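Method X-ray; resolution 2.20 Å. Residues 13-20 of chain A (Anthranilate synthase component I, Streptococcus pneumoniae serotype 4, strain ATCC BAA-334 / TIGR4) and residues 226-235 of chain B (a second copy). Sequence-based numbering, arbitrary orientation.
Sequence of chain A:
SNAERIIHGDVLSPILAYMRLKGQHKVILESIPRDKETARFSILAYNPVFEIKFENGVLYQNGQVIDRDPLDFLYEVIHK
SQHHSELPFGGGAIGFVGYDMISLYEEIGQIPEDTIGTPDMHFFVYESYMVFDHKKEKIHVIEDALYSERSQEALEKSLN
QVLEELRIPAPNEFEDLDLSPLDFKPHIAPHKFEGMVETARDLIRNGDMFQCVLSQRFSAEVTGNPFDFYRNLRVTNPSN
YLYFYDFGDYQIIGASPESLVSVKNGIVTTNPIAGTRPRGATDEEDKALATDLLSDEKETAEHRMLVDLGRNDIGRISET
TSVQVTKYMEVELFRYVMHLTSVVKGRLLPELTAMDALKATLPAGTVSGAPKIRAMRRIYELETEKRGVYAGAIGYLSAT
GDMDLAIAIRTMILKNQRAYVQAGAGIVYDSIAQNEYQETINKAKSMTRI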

ATOM      1  N   SER A  13      -5.042  -6.749  10.322  1.00 31.13           N
ATOM      2  CA  SER A  13      -4.315  -5.499  10.259  1.00 26.21           C
ATOM      3  C   SER A  13      -3.692  -5.209  11.623  1.00 24.58           C
ATOM      4  O   SER A  13      -4.054  -5.838  12.623  1.00 25.44           O
ATOM      5  CB  SER A  13      -5.257  -4.356   9.857  1.00 19.84           C
ATOM      6  OG  SER A  13      -6.070  -4.011  10.962  1.00 26.31           O
ATOM      7  N   PRO A  14      -2.730  -4.282  11.706  1.00 25.46           N
ATOM      8  CA  PRO A  14      -2.160  -3.974  13.030  1.00 26.89           C
ATOM      9  C   PRO A  14      -3.165  -3.322  13.963  1.00 24.08           C
ATOM     10  O   PRO A  14      -3.061  -3.483  15.186  1.00 23.56           O
ATOM     11  CB  PRO A  14      -0.971  -3.047  12.715  1.00 26.31           C
ATOM     12  CG  PRO A  14      -1.181  -2.566  11.352  1.00 23.94           C
ATOM     13  CD  PRO A  14      -2.031  -3.576  10.620  1.00 21.71           C
ATOM     14  N   ILE A  15      -4.156  -2.617  13.424  1.00 21.98           N
ATOM     15  CA  ILE A  15      -5.218  -2.085  14.267  1.00 21.56           C
ATOM     16  C   ILE A  15      -6.063  -3.217  14.842  1.00 29.43           C
ATOM     17  O   ILE A  15      -6.323  -3.265  16.052  1.00 25.73           O
ATOM     18  CB  ILE A  15      -6.073  -1.080  13.480  1.00 25.86           C
ATOM     19  CG1 ILE A  15      -5.199   0.104  13.047  1.00 29.51           C
ATOM     20  CG2 ILE A  15      -7.277  -0.640  14.314  1.00 24.53           C
ATOM     21  CD1 ILE A  15      -4.446   0.773  14.186  1.00 19.93           C
ATOM     22  N   LEU A  16      -6.507  -4.144  13.983  1.00 26.04           N
ATOM     23  CA  LEU A  16      -7.288  -5.281  14.467  1.00 23.59           C
ATOM     24  C   LEU A  16      -6.509  -6.085  15.499  1.00 26.66           C
ATOM     25  O   LEU A  16      -7.068  -6.515  16.513  1.00 28.27           O
ATOM     26  CB  LEU A  16      -7.703  -6.185  13.308  1.00 22.10           C
ATOM     27  CG  LEU A  16      -8.809  -5.718  12.357  1.00 29.77           C
ATOM     28  CD1 LEU A  16      -9.048  -6.773  11.289  1.00 24.35           C
ATOM     29  CD2 LEU A  16     -10.105  -5.427  13.114  1.00 32.27           C
ATOM     30  N   ALA A  17      -5.216  -6.301  15.261  1.00 27.76           N
ATOM     31  CA  ALA A  17      -4.423  -7.038  16.238  1.00 24.14           C
ATOM     32  C   ALA A  17      -4.410  -6.316  17.578  1.00 23.12           C
ATOM     33  O   ALA A  17      -4.633  -6.929  18.631  1.00 27.48           O
ATOM     34  CB  ALA A  17      -2.999  -7.252  15.716  1.00 24.26           C
ATOM     35  N   TYR A  18      -4.175  -5.001  17.557  1.00 25.65           N
ATOM     36  CA  TYR A  18      -4.114  -4.243  18.805  1.00 26.32           C
ATOM     37  C   TYR A  18      -5.418  -4.357  19.588  1.00 30.66           C
ATOM     38  O   TYR A  18      -5.409  -4.586  20.804  1.00 31.45           O
ATOM     39  CB  TYR A  18      -3.798  -2.780  18.514  1.00 30.60           C
ATOM     40  CG  TYR A  18      -3.351  -2.011  19.734  1.00 34.08           C
ATOM     41  CD1 TYR A  18      -4.270  -1.435  20.609  1.00 38.81           C
ATOM     42  CD2 TYR A  18      -2.009  -1.875  20.017  1.00 29.81           C
ATOM     43  CE1 TYR A  18      -3.843  -0.729  21.727  1.00 36.13           C
ATOM     44  CE2 TYR A  18      -1.573  -1.165  21.112  1.00 38.15           C
ATOM     45  CZ  TYR A  18      -2.489  -0.604  21.970  1.00 32.60           C
ATOM     46  OH  TYR A  18      -2.019   0.082  23.060  1.00 37.14           O
HETATM   47  N   MSE A  19      -6.549  -4.207  18.905  1.00 23.29           N
HETATM   48  CA  MSE A  19      -7.846  -4.243  19.568  1.00 29.00           C
HETATM   49  C   MSE A  19      -8.163  -5.613  20.165  1.00 33.59           C
HETATM   50  O   MSE A  19      -8.858  -5.705  21.174  1.00 35.73           O
HETATM   51  CB  MSE A  19      -8.952  -3.847  18.590  1.00 25.85           C
HETATM   52  CG  MSE A  19      -8.912  -2.398  18.142  1.00 35.66           C
HETATM   53 SE   MSE A  19     -10.225  -2.026  16.706  1.00 55.54          SE
HETATM   54  CE  MSE A  19     -10.642  -0.187  17.208  1.00 60.50           C
ATOM     55  N   ARG A  20      -7.665  -6.678  19.530  1.00 35.14           N
ATOM     56  CA  ARG A  20      -7.989  -8.037  19.954  1.00 24.70           C
ATOM     57  C   ARG A  20      -7.003  -8.599  20.970  1.00 30.05           C
ATOM     58  O   ARG A  20      -7.385  -9.459  21.774  1.00 33.15           O
ATOM     59  CB  ARG A  20      -8.048  -8.973  18.739  1.00 20.78           C
ATOM     60  CG  ARG A  20      -9.163  -8.642  17.740  1.00 23.33           C
ATOM     61  CD  ARG A  20      -9.110  -9.547  16.516  1.00 22.84           C
ATOM     62  NE  ARG A  20     -10.070  -9.139  15.493  1.00 28.30           N
ATOM     63  CZ  ARG A  20     -10.183  -9.708  14.293  1.00 33.50           C
ATOM     64  NH1 ARG A  20      -9.387 -10.714  13.959  1.00 20.78           N
ATOM     65  NH2 ARG A  20     -11.091  -9.265  13.423  1.00 27.12           N
TER
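Chain B, residues 226-235: PFDFYRNLRV

Residues 226-235 of chain B form a helix that runs nearly antiparallel to helix 14-20 of chain A, with 170° between their N-to-C directions and a closest axial approach of 11.8 Å. At this spacing the backbones stay apart and side chains make the contact; the nearest CA atoms are those of Ile A15 and Arg B231, 7.4 Å apart. No hydrogen bond crosses between the stretches.

Pro B226 lies out of reach. Phe B227, with chi1 t, points toward chain A and reaches three residues: its CE1 lies 3.4 Å from Tyr A18 CD1, its CE2 3.7 Å from Met A19 CG, and its CZ 3.9 Å from Ile A15 CD1. Its ring is near parallel to that of Tyr A18 (15°, centroids 4.7 Å apart) but slid aside, so the two barely overlap. The CA-to-CB bond of Asp B228 points away, but the end of the side chain comes nearer, OD1 lying 4.3 Å from Met A19 CE; OD1 also forms a salt bridge with Arg B231 NH1 (3.3 Å) one turn later. Phe B229 does not reach the chain A helix. Tyr B230 CD2 approaches Ile A15 CD1 at 4.3 Å, while Arg B231 places NE 3.7 Å from Ile A15 CG2 and NH1 3.2 Å from the selenomethionine Met A19 CE. After Asn B232 and Leu B233, Arg B234 closes the hole around the Ile A15 knob, its CD 3.7 Å from Ile A15 CD1 and its NH2 3.5 Å from Pro A14 CG.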

ATOM      1  N   PRO B 226      -8.398   7.873  22.680  1.00 40.95           N
ATOM      2  CA  PRO B 226      -7.035   8.113  22.163  1.00 45.97           C
ATOM      3  C   PRO B 226      -6.637   7.181  21.032  1.00 39.29           C
ATOM      4  O   PRO B 226      -6.000   7.615  20.063  1.00 31.09           O
ATOM      5  CB  PRO B 226      -6.149   7.894  23.398  1.00 47.21           C
ATOM      6  CG  PRO B 226      -6.962   7.006  24.304  1.00 52.18           C
ATOM      7  CD  PRO B 226      -8.396   7.393  24.075  1.00 38.30           C
ATOM      8  N   PHE B 227      -6.982   5.897  21.142  1.00 34.35           N
ATOM      9  CA  PHE B 227      -6.644   4.944  20.091  1.00 30.29           C
ATOM     10  C   PHE B 227      -7.324   5.304  18.770  1.00 27.84           C
ATOM     11  O   PHE B 227      -6.719   5.176  17.698  1.00 29.37           O
ATOM     12  CB  PHE B 227      -7.021   3.533  20.537  1.00 26.61           C
ATOM     13  CG  PHE B 227      -6.550   2.465  19.611  1.00 31.26           C
ATOM     14  CD1 PHE B 227      -5.199   2.208  19.469  1.00 28.10           C
ATOM     15  CD2 PHE B 227      -7.455   1.724  18.867  1.00 34.10           C
ATOM     16  CE1 PHE B 227      -4.752   1.227  18.604  1.00 32.20           C
ATOM     17  CE2 PHE B 227      -7.013   0.737  18.003  1.00 30.20           C
ATOM     18  CZ  PHE B 227      -5.662   0.488  17.872  1.00 30.42           C
ATOM     19  N   ASP B 228      -8.575   5.770  18.820  1.00 25.47           N
ATOM     20  CA  ASP B 228      -9.220   6.178  17.574  1.00 29.07           C
ATOM     21  C   ASP B 228      -8.523   7.381  16.961  1.00 32.16           C
ATOM     22  O   ASP B 228      -8.480   7.512  15.731  1.00 28.32           O
ATOM     23  CB  ASP B 228     -10.702   6.483  17.795  1.00 27.59           C
ATOM     24  CG  ASP B 228     -11.538   5.224  17.986  1.00 37.10           C
ATOM     25  OD1 ASP B 228     -11.018   4.108  17.750  1.00 35.55           O
ATOM     26  OD2 ASP B 228     -12.722   5.356  18.361  1.00 38.02           O
ATOM     27  N   PHE B 229      -7.975   8.269  17.794  1.00 33.99           N
ATOM     28  CA  PHE B 229      -7.132   9.337  17.266  1.00 32.35           C
ATOM     29  C   PHE B 229      -5.934   8.760  16.519  1.00 31.48           C
ATOM     30  O   PHE B 229      -5.608   9.209  15.412  1.00 29.39           O
ATOM     31  CB  PHE B 229      -6.683  10.257  18.401  1.00 31.20           C
ATOM     32  CG  PHE B 229      -5.725  11.331  17.966  1.00 38.18           C
ATOM     33  CD1 PHE B 229      -6.191  12.508  17.407  1.00 41.42           C
ATOM     34  CD2 PHE B 229      -4.362  11.166  18.124  1.00 35.25           C
ATOM     35  CE1 PHE B 229      -5.311  13.496  17.007  1.00 45.18           C
ATOM     36  CE2 PHE B 229      -3.475  12.155  17.728  1.00 37.21           C
ATOM     37  CZ  PHE B 229      -3.951  13.317  17.169  1.00 42.75           C
ATOM     38  N   TYR B 230      -5.283   7.738  17.092  1.00 28.53           N
ATOM     39  CA  TYR B 230      -4.178   7.087  16.389  1.00 20.91           C
ATOM     40  C   TYR B 230      -4.644   6.484  15.070  1.00 32.04           C
ATOM     41  O   TYR B 230      -3.978   6.646  14.042  1.00 21.42           O
ATOM     42  CB  TYR B 230      -3.526   6.014  17.265  1.00 20.04           C
ATOM     43  CG  TYR B 230      -2.336   5.355  16.582  1.00 30.77           C
ATOM     44  CD1 TYR B 230      -1.160   6.064  16.365  1.00 29.14           C
ATOM     45  CD2 TYR B 230      -2.393   4.039  16.135  1.00 23.36           C
ATOM     46  CE1 TYR B 230      -0.069   5.485  15.727  1.00 21.72           C
ATOM     47  CE2 TYR B 230      -1.307   3.447  15.491  1.00 22.11           C
ATOM     48  CZ  TYR B 230      -0.145   4.178  15.294  1.00 26.79           C
ATOM     49  OH  TYR B 230       0.943   3.613  14.663  1.00 27.78           O
ATOM     50  N   ARG B 231      -5.799   5.798  15.072  1.00 22.00           N
ATOM     51  CA  ARG B 231      -6.307   5.206  13.836  1.00 26.96           C
ATOM     52  C   ARG B 231      -6.513   6.267  12.766  1.00 28.81           C
ATOM     53  O   ARG B 231      -6.242   6.031  11.581  1.00 26.28           O
ATOM     54  CB  ARG B 231      -7.617   4.455  14.097  1.00 23.36           C
ATOM     55  CG  ARG B 231      -7.480   3.240  15.013  1.00 22.71           C
ATOM     56  CD  ARG B 231      -8.865   2.681  15.367  1.00 23.61           C
ATOM     57  NE  ARG B 231      -9.588   2.280  14.164  1.00 24.56           N
ATOM     58  CZ  ARG B 231     -10.884   1.986  14.124  1.00 36.82           C
ATOM     59  NH1 ARG B 231     -11.627   2.056  15.223  1.00 26.02           N
ATOM     60  NH2 ARG B 231     -11.435   1.635  12.974  1.00 26.63           N
ATOM     61  N   ASN B 232      -6.984   7.447  13.161  1.00 28.81           N
ATOM     62  CA  ASN B 232      -7.170   8.502  12.174  1.00 28.03           C
ATOM     63  C   ASN B 232      -5.838   9.127  11.789  1.00 32.56           C
ATOM     64  O   ASN B 232      -5.635   9.499  10.626  1.00 32.85           O
ATOM     65  CB  ASN B 232      -8.124   9.568  12.702  1.00 29.06           C
ATOM     66  CG  ASN B 232      -8.544  10.546  11.618  1.00 41.81           C
ATOM     67  OD1 ASN B 232      -9.138  10.152  10.606  1.00 44.33           O
ATOM     68  ND2 ASN B 232      -8.225  11.821  11.812  1.00 38.70           N
ATOM     69  N   LEU B 233      -4.921   9.228  12.753  1.00 23.40           N
ATOM     70  CA  LEU B 233      -3.623   9.844  12.502  1.00 27.00           C
ATOM     71  C   LEU B 233      -2.844   9.082  11.438  1.00 29.38           C
ATOM     72  O   LEU B 233      -2.244   9.690  10.542  1.00 32.08           O
ATOM     73  CB  LEU B 233      -2.823   9.911  13.805  1.00 23.73           C
ATOM     74  CG  LEU B 233      -1.483  10.650  13.726  1.00 30.91           C
ATOM     75  CD1 LEU B 233      -1.705  12.130  13.415  1.00 27.67           C
ATOM     76  CD2 LEU B 233      -0.686  10.474  15.010  1.00 22.24           C
ATOM     77  N   ARG B 234      -2.839   7.749  11.515  1.00 30.02           N
ATOM     78  CA  ARG B 234      -2.035   6.974  10.580  1.00 30.51           C
ATOM     79  C   ARG B 234      -2.596   7.018   9.166  1.00 33.28           C
ATOM     80  O   ARG B 234      -1.870   6.696   8.220  1.00 35.45           O
ATOM     81  CB  ARG B 234      -1.888   5.525  11.072  1.00 31.03           C
ATOM     82  CG  ARG B 234      -3.183   4.775  11.257  1.00 30.26           C
ATOM     83  CD  ARG B 234      -3.024   3.585  12.219  1.00 33.02           C
ATOM     84  NE  ARG B 234      -2.208   2.487  11.698  1.00 28.80           N
ATOM     85  CZ  ARG B 234      -2.564   1.696  10.687  1.00 30.00           C
ATOM     86  NH1 ARG B 234      -3.724   1.879  10.054  1.00 27.07           N
ATOM     87  NH2 ARG B 234      -1.755   0.723  10.296  1.00 27.28           N
ATOM     88  N   VAL B 235      -3.847   7.437   8.992  1.00 28.93           N
ATOM     89  CA  VAL B 235      -4.373   7.673   7.648  1.00 33.16           C
ATOM     90  C   VAL B 235      -4.058   9.086   7.164  1.00 35.64           C
ATOM     91  O   VAL B 235      -3.750   9.290   5.987  1.00 39.79           O
ATOM     92  CB  VAL B 235      -5.890   7.389   7.610  1.00 33.86           C
ATOM     93  CG1 VAL B 235      -6.476   7.808   6.265  1.00 34.36           C
ATOM     94  CG2 VAL B 235      -6.147   5.915   7.868  1.00 32.42           C
TER